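Local coordinates for decapping protein involved in mRNA degradation-Dcp1p (Saccharomyces cerevisiae, PDB 1Q67) that works with Dcp2 in the decapping complex that removes the 7-methylguanine cap from mRNA, the step that exposes transcripts to 5' to 3' decay, at residues D54-L59 with L190-N195; E180-E185 with Y220-E225. All blocks are in the same frame, centred on the assembly; numbering follows the deposited sequence.

Interactions 1 and 2 share one five-stranded antiparallel sheet, and their centres lie about 17 Å apart. They join where strand 190-194 of interaction 1 runs beside the edge strand 183-187 of interaction 2. Between these strands Ile192 N lies 2.8 Å from Glu185 O, a probable hydrogen bond. Just before the edge strand, the side-chain Lys194 NZ is 2.8 Å from Cys181 O, probably another. Neighbouring residues then serve different sides of the sheet: Ile192 turns to Trp56 in interaction 1, whereas Ile193 CG1 packs 3.7 Å from Val184 CG1, on the side occupied by helix 208-223. Both contacts are apolar packing, and neither includes a bound ligand.

Interaction 1: residues D54-L59 with L190-N195; sequences DEWNKL and LVIIKN
Trp56 meets Leu190 and Ile192 through apolar contacts of two kinds, one over the indole face and one at its rim. The CH-pi contact comes from Leu190: its CD1 lies 4.0 Å from the centroid of the five-membered ring, 29° off the ring normal. This methyl stands 3.4 Å above the indole plane but is shifted toward the rim, and its closest ring atom is Trp56 CE2 at 3.6 Å. The two side chains approach from opposite directions.

Ile192 supplies the edge contact. Its CD1 sits near the ring plane, 3.9 Å from Trp56 CZ2, while CG1 is 4.1 Å from Trp56 CH2. With CG1 anti to the carbonyl carbon (chi1 -61°), the longer branch is carried to the indole. A serine in place of Trp56 would probably leave the Leu190 methyl without its aromatic face and open a gap beside Ile192 CD1.

The polar groups work separately. Lys194 NZ donates to Asn195 O at 3.1 Å, nearly in line with the carbonyl (C=O...N angle 171°), and also bonds Cys181 O. Lys58 NZ is held by Ser45 OG and Leu46 O.

The closest CA pair, Trp56 and Leu190, is 10.9 Å apart, too far for paired strands: strands 43-50 and 200-205 lie between, so the side chains meet across one face of the curled sheet. Asp54 and Glu55 face Asp50 in a G1 beta bulge. EVH1 domains of the PH clan carry an aromatic patch for proline-rich peptides, and Trp56 probably belongs to its counterpart here. It packs edge-to-face with Trp49 of strand 43-50, while Ile148 of the second subunit packs on both Trp56 and Leu190.

Interaction 2: residues E180-E185 with Y220-E225; sequences ECMGVE and YLLENE
The C-terminal helix that packs against the beta-sandwich of this PH-clan fold meets the edge strand 183-187 here, through the last turn of helix 208-223. Leu222 carries the contact, spreading its two methyls over the Met182-Gly183 peptide, Met182 CB and, more loosely, Val184 CG1. The nearest CA atoms, those of Met182 and Leu222, are 7.3 Å apart, a close approach of the helix to the residue leading into strand 183-187.

Leu222 CD1 lies over the face of the peptide joining Met182 to Gly183. The evidence is its height: it stands about 3.6 Å above the peptide plane, not far from the normal at Met182 C. Its distances of 3.8 Å from Met182 O and 4.0 Å from Gly183 N are in keeping with this. The same methyl is a looser 4.3 Å from Val184 CG1. Its twin, Leu222 CD2, touches Met182 CB at 3.9 Å. Leu222 places this fork with CG anti to its carbonyl carbon (chi1 -68°). Beyond CB the Met182 chain leads away from Leu222, with CG anti to the carbonyl carbon, so the contact is made by CB.

A second arrangement, within 220-225, joins Asn224 to Tyr220. Asn224 ND2 donates to Tyr220 O at 2.9 Å, with an N-H...O angle of 168°. It meets the oxygen in the carbonyl plane, on a lone pair (C=O...N angle 130°). The same ND2 sits 3.2 Å above the Tyr220 ring, over its centre, and a weak bond from Asn224 N reaches the same carbonyl oxygen.

Around the contact, Leu222 also packs on Ile157, and Met182 on Met155, both of strand 152-157, so the helix end touches both sheets of the sandwich. Val184 extends the seam along the helix to Tyr215, Ile218 and Lys219. Backbone bonding of Gly183 with Lys194 ties this edge to strand 190-194.

Interaction 1: residues D54-L59 with L190-N195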
loop_
_atom_site.group_PDB
_atom_site.type_symbol
_atom_site.label_atom_id
_atom_site.label_comp_id
_atom_site.label_asym_id
_atom_site.label_seq_id
_atom_site.Cartn_x
_atom_site.Cartn_y
_atom_site.Cartn_z
ATOM N N ASP B 54 -3.797 -20.214 -2.488
ATOM C CA ASP B 54 -4.378 -19.879 -1.190
ATOM C C ASP B 54 -3.547 -18.877 -0.400
ATOM O O ASP B 54 -3.047 -19.181 0.687
ATOM C CB ASP B 54 -4.581 -21.139 -0.350
ATOM C CG ASP B 54 -5.880 -21.836 -0.667
ATOM O OD1 ASP B 54 -6.036 -22.293 -1.821
ATOM O OD2 ASP B 54 -6.747 -21.913 0.233
ATOM N N GLU B 55 -3.400 -17.679 -0.951
ATOM C CA GLU B 55 -2.637 -16.638 -0.286
ATOM C C GLU B 55 -3.069 -15.277 -0.810
ATOM O O GLU B 55 -3.719 -15.175 -1.851
ATOM C CB GLU B 55 -1.136 -16.846 -0.528
ATOM C CG GLU B 55 -0.672 -16.528 -1.945
ATOM C CD GLU B 55 0.776 -16.928 -2.201
ATOM O OE1 GLU B 55 1.636 -16.701 -1.317
ATOM O OE2 GLU B 55 1.059 -17.461 -3.296
ATOM N N TRP B 56 -2.714 -14.233 -0.077
ATOM C CA TRP B 56 -3.048 -12.881 -0.487
ATOM C C TRP B 56 -1.934 -12.308 -1.350
ATOM O O TRP B 56 -0.766 -12.317 -0.943
ATOM C CB TRP B 56 -3.216 -11.975 0.731
ATOM C CG TRP B 56 -4.462 -12.206 1.524
ATOM C CD1 TRP B 56 -4.556 -12.777 2.763
ATOM C CD2 TRP B 56 -5.789 -11.835 1.146
ATOM N NE1 TRP B 56 -5.866 -12.783 3.179
ATOM C CE2 TRP B 56 -6.644 -12.214 2.206
ATOM C CE3 TRP B 56 -6.341 -11.223 0.012
ATOM C CZ2 TRP B 56 -8.025 -11.998 2.165
ATOM C CZ3 TRP B 56 -7.716 -11.010 -0.029
ATOM C CH2 TRP B 56 -8.541 -11.399 1.040
ATOM N N ASN B 57 -2.287 -11.829 -2.541
ATOM C CA ASN B 57 -1.300 -11.201 -3.415
ATOM C C ASN B 57 -1.457 -9.698 -3.278
ATOM O O ASN B 57 -2.563 -9.168 -3.403
ATOM C CB ASN B 57 -1.502 -11.585 -4.885
ATOM C CG ASN B 57 -1.047 -12.999 -5.183
ATOM O OD1 ASN B 57 -0.069 -13.484 -4.610
ATOM N ND2 ASN B 57 -1.742 -13.662 -6.094
ATOM N N LYS B 58 -0.354 -9.008 -3.012
ATOM C CA LYS B 58 -0.391 -7.559 -2.876
ATOM C C LYS B 58 -0.541 -6.930 -4.252
ATOM O O LYS B 58 0.199 -7.271 -5.178
ATOM C CB LYS B 58 0.901 -7.066 -2.211
ATOM C CG LYS B 58 1.092 -5.556 -2.220
ATOM C CD LYS B 58 -0.079 -4.816 -1.582
ATOM C CE LYS B 58 0.082 -3.312 -1.787
ATOM N NZ LYS B 58 -1.190 -2.545 -1.713
ATOM N N LEU B 59 -1.510 -6.033 -4.404
ATOM C CA LEU B 59 -1.698 -5.355 -5.681
ATOM C C LEU B 59 -1.093 -3.956 -5.578
ATOM O O LEU B 59 -0.918 -3.432 -4.477
ATOM C CB LEU B 59 -3.184 -5.251 -6.040
ATOM C CG LEU B 59 -3.955 -6.562 -6.221
ATOM C CD1 LEU B 59 -5.345 -6.247 -6.755
ATOM C CD2 LEU B 59 -3.206 -7.484 -7.186
ATOM N N LEU B 190 -8.380 -7.067 7.909
ATOM C CA LEU B 190 -8.848 -6.828 6.549
ATOM C C LEU B 190 -10.347 -6.713 6.341
ATOM O O LEU B 190 -11.143 -7.335 7.047
ATOM C CB LEU B 190 -8.365 -7.948 5.623
ATOM C CG LEU B 190 -6.896 -8.148 5.276
ATOM C CD1 LEU B 190 -6.763 -9.413 4.449
ATOM C CD2 LEU B 190 -6.374 -6.953 4.485
ATOM N N VAL B 191 -10.726 -5.907 5.357
ATOM C CA VAL B 191 -12.121 -5.802 4.975
ATOM C C VAL B 191 -12.073 -6.607 3.694
ATOM O O VAL B 191 -11.337 -6.265 2.773
ATOM C CB VAL B 191 -12.557 -4.374 4.664
ATOM C CG1 VAL B 191 -13.923 -4.397 3.968
ATOM C CG2 VAL B 191 -12.639 -3.571 5.957
ATOM N N ILE B 192 -12.823 -7.701 3.664
ATOM C CA ILE B 192 -12.847 -8.598 2.521
ATOM C C ILE B 192 -14.086 -8.395 1.666
ATOM O O ILE B 192 -15.213 -8.483 2.150
ATOM C CB ILE B 192 -12.750 -10.059 3.013
ATOM C CG1 ILE B 192 -11.421 -10.237 3.756
ATOM C CG2 ILE B 192 -12.852 -11.030 1.849
ATOM C CD1 ILE B 192 -11.217 -11.601 4.381
ATOM N N ILE B 193 -13.864 -8.110 0.389
ATOM C CA ILE B 193 -14.953 -7.868 -0.535
ATOM C C ILE B 193 -14.970 -8.872 -1.678
ATOM O O ILE B 193 -13.946 -9.110 -2.331
ATOM C CB ILE B 193 -14.872 -6.437 -1.116
ATOM C CG1 ILE B 193 -15.053 -5.413 0.007
ATOM C CG2 ILE B 193 -15.940 -6.235 -2.183
ATOM C CD1 ILE B 193 -14.934 -3.977 -0.449
ATOM N N LYS B 194 -16.142 -9.465 -1.902
ATOM C CA LYS B 194 -16.324 -10.430 -2.976
ATOM C C LYS B 194 -17.005 -9.718 -4.140
ATOM O O LYS B 194 -18.041 -9.075 -3.984
ATOM C CB LYS B 194 -17.173 -11.619 -2.511
ATOM C CG LYS B 194 -17.134 -12.807 -3.471
ATOM C CD LYS B 194 -18.132 -13.893 -3.088
ATOM C CE LYS B 194 -19.568 -13.456 -3.384
ATOM N NZ LYS B 194 -19.774 -13.154 -4.844
ATOM N N ASN B 195 -16.367 -9.842 -5.294
ATOM C CA ASN B 195 -16.760 -9.265 -6.578
ATOM C C ASN B 195 -18.072 -9.845 -7.108
ATOM O O ASN B 195 -18.578 -10.838 -6.585
ATOM C CB ASN B 195 -15.663 -9.603 -7.602
ATOM C CG ASN B 195 -15.507 -8.561 -8.661
ATOM O OD1 ASN B 195 -16.438 -7.801 -8.952
ATOM N ND2 ASN B 195 -14.329 -8.516 -9.269
#

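Interaction 2: residues E180-E185 with Y220-E225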
loop_
_atom_site.group_PDB
_atom_site.type_symbol
_atom_site.label_atom_id
_atom_site.label_comp_id
_atom_site.label_asym_id
_atom_site.label_seq_id
_atom_site.Cartn_x
_atom_site.Cartn_y
_atom_site.Cartn_z
ATOM N N GLU B 180 -23.113 -12.446 -9.850
ATOM C CA GLU B 180 -23.648 -12.973 -8.599
ATOM C C GLU B 180 -23.533 -11.938 -7.489
ATOM O O GLU B 180 -22.742 -10.996 -7.589
ATOM C CB GLU B 180 -22.940 -14.272 -8.204
ATOM C CG GLU B 180 -23.503 -15.487 -8.938
ATOM C CD GLU B 180 -22.969 -16.804 -8.410
ATOM O OE1 GLU B 180 -23.104 -17.062 -7.192
ATOM O OE2 GLU B 180 -22.422 -17.588 -9.217
ATOM N N CYS B 181 -24.330 -12.103 -6.437
ATOM C CA CYS B 181 -24.317 -11.155 -5.334
ATOM C C CYS B 181 -22.944 -10.961 -4.702
ATOM O O CYS B 181 -22.229 -11.924 -4.407
ATOM C CB CYS B 181 -25.321 -11.575 -4.258
ATOM S SG CYS B 181 -27.053 -11.366 -4.752
ATOM N N MET B 182 -22.587 -9.697 -4.497
ATOM C CA MET B 182 -21.316 -9.351 -3.897
ATOM C C MET B 182 -21.411 -9.628 -2.406
ATOM O O MET B 182 -22.498 -9.908 -1.890
ATOM C CB MET B 182 -21.007 -7.874 -4.141
ATOM C CG MET B 182 -20.919 -7.503 -5.616
ATOM S SD MET B 182 -20.576 -5.741 -5.909
ATOM C CE MET B 182 -18.856 -5.669 -5.351
ATOM N N GLY B 183 -20.278 -9.549 -1.717
ATOM C CA GLY B 183 -20.263 -9.790 -0.288
ATOM C C GLY B 183 -19.170 -9.023 0.431
ATOM O O GLY B 183 -18.191 -8.603 -0.183
ATOM N N VAL B 184 -19.343 -8.832 1.735
ATOM C CA VAL B 184 -18.358 -8.130 2.542
ATOM C C VAL B 184 -18.278 -8.704 3.942
ATOM O O VAL B 184 -19.279 -9.135 4.505
ATOM C CB VAL B 184 -18.665 -6.614 2.673
ATOM C CG1 VAL B 184 -18.517 -5.950 1.327
ATOM C CG2 VAL B 184 -20.080 -6.392 3.232
ATOM N N GLU B 185 -17.072 -8.696 4.496
ATOM C CA GLU B 185 -16.835 -9.193 5.838
ATOM C C GLU B 185 -15.557 -8.567 6.364
ATOM O O GLU B 185 -14.747 -8.033 5.607
ATOM C CB GLU B 185 -16.671 -10.714 5.833
ATOM C CG GLU B 185 -15.369 -11.184 5.211
ATOM C CD GLU B 185 -15.223 -12.695 5.210
ATOM O OE1 GLU B 185 -15.318 -13.309 6.298
ATOM O OE2 GLU B 185 -15.006 -13.271 4.119
ATOM N N TYR B 220 -24.856 -2.354 4.057
ATOM C CA TYR B 220 -26.107 -1.624 3.900
ATOM C C TYR B 220 -26.452 -1.370 2.434
ATOM O O TYR B 220 -27.612 -1.450 2.038
ATOM C CB TYR B 220 -26.034 -0.276 4.631
ATOM C CG TYR B 220 -27.331 0.506 4.586
ATOM C CD1 TYR B 220 -28.316 0.326 5.565
ATOM C CD2 TYR B 220 -27.605 1.372 3.528
ATOM C CE1 TYR B 220 -29.536 0.983 5.482
ATOM C CE2 TYR B 220 -28.824 2.033 3.436
ATOM C CZ TYR B 220 -29.784 1.830 4.415
ATOM O OH TYR B 220 -30.997 2.463 4.306
ATOM N N LEU B 221 -25.452 -1.033 1.628
ATOM C CA LEU B 221 -25.699 -0.755 0.219
ATOM C C LEU B 221 -26.050 -2.031 -0.531
ATOM O O LEU B 221 -26.826 -2.007 -1.491
ATOM C CB LEU B 221 -24.473 -0.094 -0.422
ATOM C CG LEU B 221 -24.024 1.272 0.106
ATOM C CD1 LEU B 221 -22.717 1.643 -0.595
ATOM C CD2 LEU B 221 -25.092 2.344 -0.161
ATOM N N LEU B 222 -25.486 -3.149 -0.091
ATOM C CA LEU B 222 -25.768 -4.424 -0.747
ATOM C C LEU B 222 -27.145 -4.999 -0.390
ATOM O O LEU B 222 -27.843 -5.524 -1.251
ATOM C CB LEU B 222 -24.700 -5.459 -0.390
ATOM C CG LEU B 222 -23.273 -5.260 -0.911
ATOM C CD1 LEU B 222 -22.415 -6.430 -0.442
ATOM C CD2 LEU B 222 -23.270 -5.173 -2.440
ATOM N N GLU B 223 -27.515 -4.881 0.882
ATOM C CA GLU B 223 -28.769 -5.403 1.433
ATOM C C GLU B 223 -30.028 -4.584 1.191
ATOM O O GLU B 223 -31.127 -5.052 1.474
ATOM C CB GLU B 223 -28.630 -5.576 2.949
ATOM C CG GLU B 223 -28.595 -6.996 3.449
ATOM C CD GLU B 223 -27.319 -7.706 3.096
ATOM O OE1 GLU B 223 -26.984 -7.731 1.892
ATOM O OE2 GLU B 223 -26.660 -8.243 4.016
ATOM N N ASN B 224 -29.894 -3.360 0.704
ATOM C CA ASN B 224 -31.084 -2.554 0.485
ATOM C C ASN B 224 -31.349 -2.237 -0.969
ATOM O O ASN B 224 -30.524 -2.509 -1.843
ATOM C CB ASN B 224 -30.999 -1.265 1.297
ATOM C CG ASN B 224 -31.169 -1.510 2.778
ATOM O OD1 ASN B 224 -32.289 -1.677 3.261
ATOM N ND2 ASN B 224 -30.059 -1.566 3.507
ATOM N N GLU B 225 -32.525 -1.669 -1.207
ATOM C CA GLU B 225 -32.976 -1.284 -2.535
ATOM C C GLU B 225 -32.097 -0.154 -3.073
ATOM O O GLU B 225 -31.589 0.664 -2.307
ATOM C CB GLU B 225 -34.427 -0.809 -2.444
ATOM C CG GLU B 225 -35.221 -0.895 -3.726
ATOM C CD GLU B 225 -35.474 -2.329 -4.159
ATOM O OE1 GLU B 225 -35.761 -3.176 -3.279
ATOM O OE2 GLU B 225 -35.400 -2.602 -5.380
#